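Transcription regulator, Crp family (Thermus thermophilus, PDB 4EV0) binds cyclic AMP and, as a homodimer, attaches to promoter DNA through a winged helix-turn-helix domain to activate transcription of its target genes. Local coordinates at residues 145-150 / 209-214; 182-187 / 191-196. All blocks are in the same frame, centred on the assembly; numbering follows the deposited sequence.

Contact 1 of 2, residues 145-150 / 209-214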
loop_
_atom_site.group_PDB
_atom_site.type_symbol
_atom_site.label_atom_id
_atom_site.label_comp_id
_atom_site.label_asym_id
_atom_site.label_seq_id
_atom_site.Cartn_x
_atom_site.Cartn_y
_atom_site.Cartn_z
ATOM N N ARG B 145 -12.334 -6.390 -17.025
ATOM C CA ARG B 145 -10.942 -6.585 -17.395
ATOM C C ARG B 145 -10.638 -8.026 -17.809
ATOM O O ARG B 145 -9.873 -8.261 -18.744
ATOM C CB ARG B 145 -10.028 -6.143 -16.244
ATOM C CG ARG B 145 -10.053 -4.637 -16.037
ATOM C CD ARG B 145 -9.056 -4.133 -15.022
ATOM N NE ARG B 145 -9.252 -2.699 -14.837
ATOM C CZ ARG B 145 -8.463 -1.919 -14.102
ATOM N NH1 ARG B 145 -7.401 -2.434 -13.478
ATOM N NH2 ARG B 145 -8.739 -0.619 -13.992
ATOM N N VAL B 146 -11.254 -8.981 -17.120
ATOM C CA VAL B 146 -11.084 -10.381 -17.459
ATOM C C VAL B 146 -11.795 -10.710 -18.778
ATOM O O VAL B 146 -11.240 -11.412 -19.616
ATOM C CB VAL B 146 -11.534 -11.285 -16.295
ATOM C CG1 VAL B 146 -11.519 -12.746 -16.701
ATOM C CG2 VAL B 146 -10.624 -11.044 -15.077
ATOM N N ALA B 147 -12.996 -10.165 -18.967
ATOM C CA ALA B 147 -13.731 -10.330 -20.213
ATOM C C ALA B 147 -12.893 -9.781 -21.364
ATOM O O ALA B 147 -12.721 -10.446 -22.377
ATOM C CB ALA B 147 -15.081 -9.633 -20.142
ATOM N N TYR B 148 -12.337 -8.587 -21.187
ATOM C CA TYR B 148 -11.509 -7.955 -22.215
ATOM C C TYR B 148 -10.289 -8.798 -22.574
ATOM O O TYR B 148 -9.936 -8.918 -23.752
ATOM C CB TYR B 148 -11.041 -6.599 -21.718
ATOM C CG TYR B 148 -10.129 -5.821 -22.653
ATOM C CD1 TYR B 148 -10.597 -5.324 -23.869
ATOM C CD2 TYR B 148 -8.807 -5.542 -22.288
ATOM C CE1 TYR B 148 -9.770 -4.587 -24.710
ATOM C CE2 TYR B 148 -7.976 -4.806 -23.113
ATOM C CZ TYR B 148 -8.460 -4.324 -24.320
ATOM O OH TYR B 148 -7.621 -3.587 -25.137
ATOM N N ALA B 149 -9.638 -9.367 -21.559
ATOM C CA ALA B 149 -8.537 -10.291 -21.787
ATOM C C ALA B 149 -8.959 -11.459 -22.709
ATOM O O ALA B 149 -8.259 -11.803 -23.668
ATOM C CB ALA B 149 -8.015 -10.828 -20.451
ATOM N N LEU B 150 -10.099 -12.070 -22.398
ATOM C CA LEU B 150 -10.654 -13.152 -23.200
ATOM C C LEU B 150 -10.965 -12.660 -24.614
ATOM O O LEU B 150 -10.696 -13.348 -25.601
ATOM C CB LEU B 150 -11.938 -13.656 -22.546
ATOM C CG LEU B 150 -11.777 -14.502 -21.292
ATOM C CD1 LEU B 150 -13.132 -14.793 -20.641
ATOM C CD2 LEU B 150 -11.036 -15.779 -21.653
ATOM N N GLU B 209 -18.162 -9.417 -25.346
ATOM C CA GLU B 209 -17.701 -8.110 -25.791
ATOM C C GLU B 209 -18.514 -7.029 -25.093
ATOM O O GLU B 209 -17.993 -5.984 -24.711
ATOM C CB GLU B 209 -17.823 -7.990 -27.312
ATOM C CG GLU B 209 -17.017 -6.840 -27.928
ATOM C CD GLU B 209 -16.862 -6.965 -29.447
ATOM O OE1 GLU B 209 -17.782 -7.510 -30.107
ATOM O OE2 GLU B 209 -15.816 -6.522 -29.977
ATOM N N GLU B 210 -19.796 -7.301 -24.897
ATOM C CA GLU B 210 -20.648 -6.377 -24.162
ATOM C C GLU B 210 -20.166 -6.235 -22.725
ATOM O O GLU B 210 -20.100 -5.133 -22.191
ATOM C CB GLU B 210 -22.115 -6.831 -24.183
ATOM C CG GLU B 210 -22.809 -6.700 -25.535
ATOM C CD GLU B 210 -24.334 -6.763 -25.421
ATOM O OE1 GLU B 210 -24.844 -7.275 -24.398
ATOM O OE2 GLU B 210 -25.026 -6.292 -26.355
ATOM N N ILE B 211 -19.837 -7.362 -22.104
ATOM C CA ILE B 211 -19.369 -7.358 -20.721
ATOM C C ILE B 211 -18.018 -6.645 -20.586
ATOM O O ILE B 211 -17.807 -5.913 -19.617
ATOM C CB ILE B 211 -19.305 -8.794 -20.119
ATOM C CG1 ILE B 211 -20.713 -9.387 -20.019
ATOM C CG2 ILE B 211 -18.671 -8.767 -18.728
ATOM C CD1 ILE B 211 -20.744 -10.858 -19.665
ATOM N N ALA B 212 -17.124 -6.844 -21.563
ATOM C CA ALA B 212 -15.802 -6.212 -21.535
ATOM C C ALA B 212 -15.924 -4.688 -21.514
ATOM O O ALA B 212 -15.189 -3.994 -20.803
ATOM C CB ALA B 212 -14.955 -6.656 -22.711
ATOM N N PHE B 213 -16.873 -4.171 -22.284
ATOM C CA PHE B 213 -17.030 -2.731 -22.400
ATOM C C PHE B 213 -18.092 -2.191 -21.479
ATOM O O PHE B 213 -18.510 -1.044 -21.612
ATOM C CB PHE B 213 -17.275 -2.335 -23.847
ATOM C CG PHE B 213 -16.121 -2.653 -24.721
ATOM C CD1 PHE B 213 -14.913 -1.982 -24.550
ATOM C CD2 PHE B 213 -16.198 -3.661 -25.664
ATOM C CE1 PHE B 213 -13.815 -2.275 -25.347
ATOM C CE2 PHE B 213 -15.103 -3.963 -26.463
ATOM C CZ PHE B 213 -13.907 -3.269 -26.302
ATOM N N GLY B 214 -18.497 -3.003 -20.512
ATOM C CA GLY B 214 -19.270 -2.505 -19.383
ATOM C C GLY B 214 -20.686 -2.051 -19.698
ATOM O O GLY B 214 -21.334 -1.352 -18.904
#
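The backbones of Tyr-148 and Ala-212 come within 4.7 Å of each other, CA to CA, where the last turn of helix 205-212 is laid against the middle of helix 139-154. Two alanines make that closeness possible. The methyl of Ala-147 presses on the backbone of the other helix, CB standing 3.7 Å from Ala-212 N. In return Ala-212 CB sits 3.6 Å from Tyr-148 N, so each methyl meets main chain, and Ala-147 CB and Ala-212 CB pass at 3.9 Å. Ile-211 closes the side next to Ala-147: its CG2 branch, anti to the backbone N, reaches Ala-147 CB at 4.0 Å.

Tyr-148 gives this interface little more than its CB, 4.0 Å from Ala-212 CB. With chi1 at 178° the ring swings away from its own backbone N and toward the second subunit, where the phenol hydrogen-bonds Glu-209 and the ring stacks on Phe-213, both of that other chain. No hydrogen bond joins the two segments directly, but Ile-211 O accepts a bond from the side chain of Asn-144, one residue before 145-150, as well as from Gly-214 N.

Helix 205-212 stops right here. Gly-214, at phi 69°, is the C-prime residue of a Schellman motif in which Gly-214 N bonds Ile-211 O at 3.1 Å and Leu-215 N bonds Glu-210 O. What results is a close, alanine-lined helix-helix packing that joins the first and last helices of the winged helix-turn-helix domain of a Crp-family regulator, beside the contact with its partner subunit.

Contact 2 of 2, residues 182-187 / 191-196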
loop_
_atom_site.group_PDB
_atom_site.type_symbol
_atom_site.label_atom_id
_atom_site.label_comp_id
_atom_site.label_asym_id
_atom_site.label_seq_id
_atom_site.Cartn_x
_atom_site.Cartn_y
_atom_site.Cartn_z
ATOM N N ARG B 182 -12.583 -16.408 -9.814
ATOM C CA ARG B 182 -13.861 -15.877 -9.350
ATOM C C ARG B 182 -14.689 -15.346 -10.517
ATOM O O ARG B 182 -15.875 -15.638 -10.631
ATOM C CB ARG B 182 -13.642 -14.769 -8.322
ATOM C CG ARG B 182 -13.091 -15.242 -6.984
ATOM C CD ARG B 182 -12.941 -14.062 -6.007
ATOM N NE ARG B 182 -14.210 -13.355 -5.795
ATOM C CZ ARG B 182 -14.309 -12.094 -5.379
ATOM N NH1 ARG B 182 -13.206 -11.388 -5.138
ATOM N NH2 ARG B 182 -15.507 -11.534 -5.213
ATOM N N VAL B 183 -14.049 -14.565 -11.380
ATOM C CA VAL B 183 -14.720 -14.003 -12.545
ATOM C C VAL B 183 -15.156 -15.067 -13.547
ATOM O O VAL B 183 -16.279 -15.031 -14.055
ATOM C CB VAL B 183 -13.833 -12.969 -13.271
ATOM C CG1 VAL B 183 -14.440 -12.605 -14.635
ATOM C CG2 VAL B 183 -13.656 -11.730 -12.406
ATOM N N LEU B 184 -14.270 -16.020 -13.822
ATOM C CA LEU B 184 -14.586 -17.107 -14.741
ATOM C C LEU B 184 -15.744 -17.960 -14.243
ATOM O O LEU B 184 -16.573 -18.410 -15.033
ATOM C CB LEU B 184 -13.357 -17.973 -14.986
ATOM C CG LEU B 184 -12.336 -17.365 -15.939
ATOM C CD1 LEU B 184 -11.101 -18.248 -16.014
ATOM C CD2 LEU B 184 -12.981 -17.177 -17.321
ATOM N N HIS B 185 -15.820 -18.176 -12.938
ATOM C CA HIS B 185 -16.939 -18.943 -12.411
ATOM C C HIS B 185 -18.264 -18.188 -12.558
ATOM O O HIS B 185 -19.282 -18.784 -12.910
ATOM C CB HIS B 185 -16.658 -19.439 -10.991
ATOM C CG HIS B 185 -15.684 -20.580 -10.954
ATOM N ND1 HIS B 185 -15.985 -21.831 -11.461
ATOM C CD2 HIS B 185 -14.405 -20.654 -10.512
ATOM C CE1 HIS B 185 -14.941 -22.628 -11.311
ATOM N NE2 HIS B 185 -13.968 -21.938 -10.739
ATOM N N ALA B 186 -18.234 -16.874 -12.341
ATOM C CA ALA B 186 -19.400 -16.030 -12.612
ATOM C C ALA B 186 -19.762 -15.994 -14.109
ATOM O O ALA B 186 -20.940 -16.057 -14.466
ATOM C CB ALA B 186 -19.194 -14.629 -12.071
ATOM N N LEU B 187 -18.753 -15.907 -14.978
ATOM C CA LEU B 187 -18.986 -15.929 -16.428
ATOM C C LEU B 187 -19.558 -17.257 -16.909
ATOM O O LEU B 187 -20.340 -17.287 -17.857
ATOM C CB LEU B 187 -17.709 -15.599 -17.203
ATOM C CG LEU B 187 -17.256 -14.138 -17.144
ATOM C CD1 LEU B 187 -15.956 -13.901 -17.910
ATOM C CD2 LEU B 187 -18.368 -13.209 -17.656
ATOM N N GLY B 191 -23.458 -18.422 -18.426
ATOM C CA GLY B 191 -23.413 -19.104 -19.706
ATOM C C GLY B 191 -22.561 -18.448 -20.785
ATOM O O GLY B 191 -22.683 -18.794 -21.963
ATOM N N VAL B 192 -21.692 -17.513 -20.397
ATOM C CA VAL B 192 -20.854 -16.807 -21.369
ATOM C C VAL B 192 -19.636 -17.644 -21.779
ATOM O O VAL B 192 -19.224 -17.644 -22.945
ATOM C CB VAL B 192 -20.418 -15.412 -20.840
ATOM C CG1 VAL B 192 -19.584 -14.667 -21.875
ATOM C CG2 VAL B 192 -21.650 -14.593 -20.460
ATOM N N VAL B 193 -19.075 -18.373 -20.817
ATOM C CA VAL B 193 -17.925 -19.224 -21.071
ATOM C C VAL B 193 -18.167 -20.626 -20.519
ATOM O O VAL B 193 -19.000 -20.819 -19.626
ATOM C CB VAL B 193 -16.627 -18.664 -20.426
ATOM C CG1 VAL B 193 -16.408 -17.205 -20.814
ATOM C CG2 VAL B 193 -16.672 -18.795 -18.913
ATOM N N ARG B 194 -17.438 -21.600 -21.056
ATOM C CA ARG B 194 -17.447 -22.948 -20.517
ATOM C C ARG B 194 -16.028 -23.330 -20.096
ATOM O O ARG B 194 -15.072 -23.131 -20.849
ATOM C CB ARG B 194 -17.998 -23.944 -21.540
ATOM C CG ARG B 194 -17.778 -25.403 -21.150
ATOM C CD ARG B 194 -18.537 -26.347 -22.062
ATOM N NE ARG B 194 -19.975 -26.119 -21.951
ATOM C CZ ARG B 194 -20.869 -26.570 -22.824
ATOM N NH1 ARG B 194 -20.461 -27.264 -23.882
ATOM N NH2 ARG B 194 -22.165 -26.318 -22.643
ATOM N N LEU B 195 -15.889 -23.877 -18.894
ATOM C CA LEU B 195 -14.570 -24.218 -18.365
ATOM C C LEU B 195 -14.302 -25.708 -18.396
ATOM O O LEU B 195 -15.216 -26.533 -18.284
ATOM C CB LEU B 195 -14.417 -23.718 -16.927
ATOM C CG LEU B 195 -14.776 -22.253 -16.675
ATOM C CD1 LEU B 195 -14.697 -21.934 -15.185
ATOM C CD2 LEU B 195 -13.860 -21.337 -17.480
ATOM N N GLY B 196 -13.031 -26.046 -18.537
ATOM C CA GLY B 196 -12.605 -27.423 -18.421
ATOM C C GLY B 196 -11.180 -27.430 -17.923
ATOM O O GLY B 196 -10.577 -26.361 -17.757
#
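With chi1 at -74°, His-185 has its ring anti to its own carbonyl carbon, and although its CB starts away from the strand the imidazole comes round to Leu-195. That leucine, whose CG is likewise anti to the carbonyl carbon, sends CD1 over one face of the ring. This is a CH-pi contact, CD1 lying 4.2 Å from the centroid of the His-185 ring and 27° off its normal, nearer the ND1-CE1 side; the two side chains cross at about a right angle. The same methyl also touches the flank of Leu-184, with Leu-195 CD1 4.2 Å from Leu-184 CB.

Deeper in, Val-193 is the wedge. Its CG2 packs 3.8 Å from Leu-187 CB, while reaching more loosely to Leu-184 CD2. This is how the wing of the winged helix-turn-helix folds back on helix 177-189, much of which belongs to the predicted DNA-binding motif: strand 193-196 follows a tight turn, and its N-to-C direction makes 121° with that of the helix segment, the axes 8.0 Å apart. Val-200 of the next strand backs Leu-184, Val-193 and Leu-195.

Leu-187 O ties the turn to the strand: it accepts Val-192 N at 2.9 Å, nearly in line with the C=O, and takes a second, weak bond from Val-193 N at 3.4 Å. Gly-191, with positive phi, ends the helix in a Schellman motif, with two bonds back into the last turn. Val-192 then lays its CB 3.5 Å from Leu-187 O, and its side chain continues onto Leu-207 and Leu-208 of helix 205-212.

In the fold
Contact 2 is nested along the chain inside the loop that contact 1 closes, and their centres lie 13 Å apart in the same DNA-binding domain. They share one hydrophobic interior. Ile-211 CD1 meets Leu-187 CD2 and Val-192 CG2, each at 3.9 Å, so it bridges helix 205-212 to both segments of contact 2. On the side of helix 139-154, Val-146 CG1 packs 3.6 Å from Val-183 CG1, and Leu-150 CD1 lies 4.0 Å from Leu-187 CD1. Only contact 1 borders the second subunit. Both lie away from the cyclic AMP pocket. Contact 1 is centred about 27 Å and contact 2 about 30 Å from the centre of the chain, on the same side.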